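Local coordinates for lipoate-protein ligase, putative (Streptococcus pneumoniae, PDB 1VQZ) that belongs to the lipoate-protein ligase family, pairing an A/B-type ligase domain with the smaller C-terminal domain of bacterial members, at residues 63-67 with 68-72. Residues are numbered along the deposited sequence; the frame is centred on the assembly and turned at random.
Sequences EEINR and DYVRE. With EDO (1,2-ethanediol), chain C.
N66 caps the start of helix 67-73: its OD1 takes the backbone N-H of Y69, N to OD1 3.0 Å, from above the amide carbonyl plane. CG stands anti to the backbone N (chi1 -171°), which brings OD1 to the N-terminal end of the helix, beside the Y69 N-H. The same oxygen accepts from O2 of a bound 1,2-ethanediol at 2.7 Å, so two donors grip it. One residue on, R67 forms a salt bridge with its neighbour D68. The bend at chi3 (83°) turns the guanidinium so that NE lies 3.0 Å from D68 OD1, on the syn side but out of the carboxylate plane, while NH2 adds a weak bond to that oxygen. Helical bonds begin here too, V70 N to N66 O at 3.1 Å and R71 N to R67 O at 3.0 Å. R71 runs back along the same helix flank and lays one guanidinium face over R67 CG, 3.5 Å from R71 CZ; the two guanidinium planes are 20° apart. On the buried side, I65 CG2 meets V70 CG1 at 3.9 Å; I65 also touches L174, and V70 touches A173, the last residue of helix 169-173. The D68 carboxylate probably eases the close approach of the two arginines, while the N66 cap gives the Y69 amide a side-chain acceptor at the helix start.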
loop_
_atom_site.group_PDB
_atom_site.type_symbol
_atom_site.label_atom_id
_atom_site.label_comp_id
_atom_site.label_asym_id
_atom_site.label_seq_id
_atom_site.Cartn_x
_atom_site.Cartn_y
_atom_site.Cartn_z
ATOM N N GLU A 63 -5.610 -13.917 9.476
ATOM C CA GLU A 63 -6.907 -13.612 10.076
ATOM C C GLU A 63 -7.839 -12.792 9.194
ATOM O O GLU A 63 -8.958 -12.517 9.597
ATOM C CB GLU A 63 -6.668 -12.860 11.366
ATOM C CG GLU A 63 -6.009 -13.677 12.438
ATOM C CD GLU A 63 -6.787 -14.949 12.745
ATOM O OE1 GLU A 63 -8.035 -14.896 12.719
ATOM O OE2 GLU A 63 -6.138 -15.990 12.977
ATOM N N GLU A 64 -7.363 -12.404 8.010
ATOM C CA GLU A 64 -8.087 -11.543 7.049
ATOM C C GLU A 64 -8.542 -12.211 5.771
ATOM O O GLU A 64 -9.472 -11.741 5.131
ATOM C CB GLU A 64 -7.221 -10.397 6.566
ATOM C CG GLU A 64 -6.514 -9.574 7.602
ATOM C CD GLU A 64 -7.425 -9.071 8.686
ATOM O OE1 GLU A 64 -8.511 -8.543 8.343
ATOM O OE2 GLU A 64 -7.041 -9.228 9.872
ATOM N N ILE A 65 -7.847 -13.251 5.355
ATOM C CA ILE A 65 -8.129 -13.914 4.082
ATOM C C ILE A 65 -9.034 -15.152 4.211
ATOM O O ILE A 65 -8.801 -16.035 5.076
ATOM C CB ILE A 65 -6.780 -14.352 3.422
ATOM C CG1 ILE A 65 -5.927 -13.128 3.124
ATOM C CG2 ILE A 65 -6.997 -15.226 2.150
ATOM C CD1 ILE A 65 -6.547 -12.192 2.128
ATOM N N ASN A 66 -10.048 -15.217 3.356
ATOM C CA ASN A 66 -10.777 -16.452 3.142
ATOM C C ASN A 66 -9.954 -17.412 2.289
ATOM O O ASN A 66 -9.994 -17.352 1.050
ATOM C CB ASN A 66 -12.115 -16.188 2.475
ATOM C CG ASN A 66 -12.995 -17.420 2.428
ATOM O OD1 ASN A 66 -12.511 -18.509 2.208
ATOM N ND2 ASN A 66 -14.298 -17.235 2.603
ATOM N N ARG A 67 -9.182 -18.246 3.000
ATOM C CA ARG A 67 -8.331 -19.320 2.480
ATOM C C ARG A 67 -8.949 -20.135 1.353
ATOM O O ARG A 67 -8.352 -20.292 0.306
ATOM C CB ARG A 67 -8.032 -20.318 3.623
ATOM C CG ARG A 67 -7.047 -21.424 3.268
ATOM C CD ARG A 67 -6.964 -22.474 4.383
ATOM N NE ARG A 67 -8.055 -23.436 4.255
ATOM C CZ ARG A 67 -8.522 -24.179 5.253
ATOM N NH1 ARG A 67 -7.983 -24.090 6.464
ATOM N NH2 ARG A 67 -9.523 -25.033 5.037
ATOM N N ASP A 68 -10.132 -20.674 1.600
ATOM C CA ASP A 68 -10.750 -21.546 0.631
ATOM C C ASP A 68 -11.226 -20.808 -0.595
ATOM O O ASP A 68 -11.198 -21.351 -1.662
ATOM C CB ASP A 68 -11.960 -22.233 1.237
ATOM C CG ASP A 68 -11.585 -23.288 2.222
ATOM O OD1 ASP A 68 -10.366 -23.592 2.378
ATOM O OD2 ASP A 68 -12.541 -23.780 2.823
ATOM N N TYR A 69 -11.702 -19.582 -0.447
ATOM C CA TYR A 69 -12.106 -18.821 -1.634
ATOM C C TYR A 69 -10.925 -18.518 -2.542
ATOM O O TYR A 69 -10.987 -18.691 -3.781
ATOM C CB TYR A 69 -12.783 -17.531 -1.234
ATOM C CG TYR A 69 -13.318 -16.769 -2.410
ATOM C CD1 TYR A 69 -14.579 -17.084 -2.960
ATOM C CD2 TYR A 69 -12.579 -15.738 -2.983
ATOM C CE1 TYR A 69 -15.079 -16.386 -4.045
ATOM C CE2 TYR A 69 -13.068 -15.031 -4.066
ATOM C CZ TYR A 69 -14.320 -15.342 -4.581
ATOM O OH TYR A 69 -14.779 -14.645 -5.656
ATOM N N VAL A 70 -9.839 -18.041 -1.954
ATOM C CA VAL A 70 -8.722 -17.656 -2.802
ATOM C C VAL A 70 -8.097 -18.893 -3.419
ATOM O O VAL A 70 -7.596 -18.823 -4.527
ATOM C CB VAL A 70 -7.653 -16.699 -2.163
ATOM C CG1 VAL A 70 -8.314 -15.490 -1.549
ATOM C CG2 VAL A 70 -6.729 -17.409 -1.173
ATOM N N ARG A 71 -8.138 -20.013 -2.710
ATOM C CA ARG A 71 -7.578 -21.239 -3.264
ATOM C C ARG A 71 -8.433 -21.774 -4.405
ATOM O O ARG A 71 -7.922 -22.092 -5.450
ATOM C CB ARG A 71 -7.461 -22.312 -2.172
ATOM C CG ARG A 71 -6.343 -22.096 -1.218
ATOM C CD ARG A 71 -6.108 -23.337 -0.314
ATOM N NE ARG A 71 -5.128 -23.029 0.724
ATOM C CZ ARG A 71 -4.908 -23.776 1.788
ATOM N NH1 ARG A 71 -5.586 -24.902 1.985
ATOM N NH2 ARG A 71 -3.983 -23.402 2.641
ATOM N N GLU A 72 -9.733 -21.880 -4.184
ATOM C CA GLU A 72 -10.653 -22.390 -5.187
ATOM C C GLU A 72 -10.556 -21.573 -6.475
ATOM O O GLU A 72 -10.629 -22.106 -7.572
ATOM C CB GLU A 72 -12.081 -22.334 -4.665
ATOM C CG GLU A 72 -12.392 -23.397 -3.607
ATOM C CD GLU A 72 -13.665 -23.085 -2.791
ATOM O OE1 GLU A 72 -14.385 -22.117 -3.167
ATOM O OE2 GLU A 72 -13.923 -23.801 -1.776
HETATM C C1 EDO C . -10.927 -19.909 5.161
HETATM O O1 EDO C . -11.347 -18.817 6.006
HETATM C C2 EDO C . -11.999 -20.925 4.762
HETATM O O2 EDO C . -13.132 -20.328 4.093
#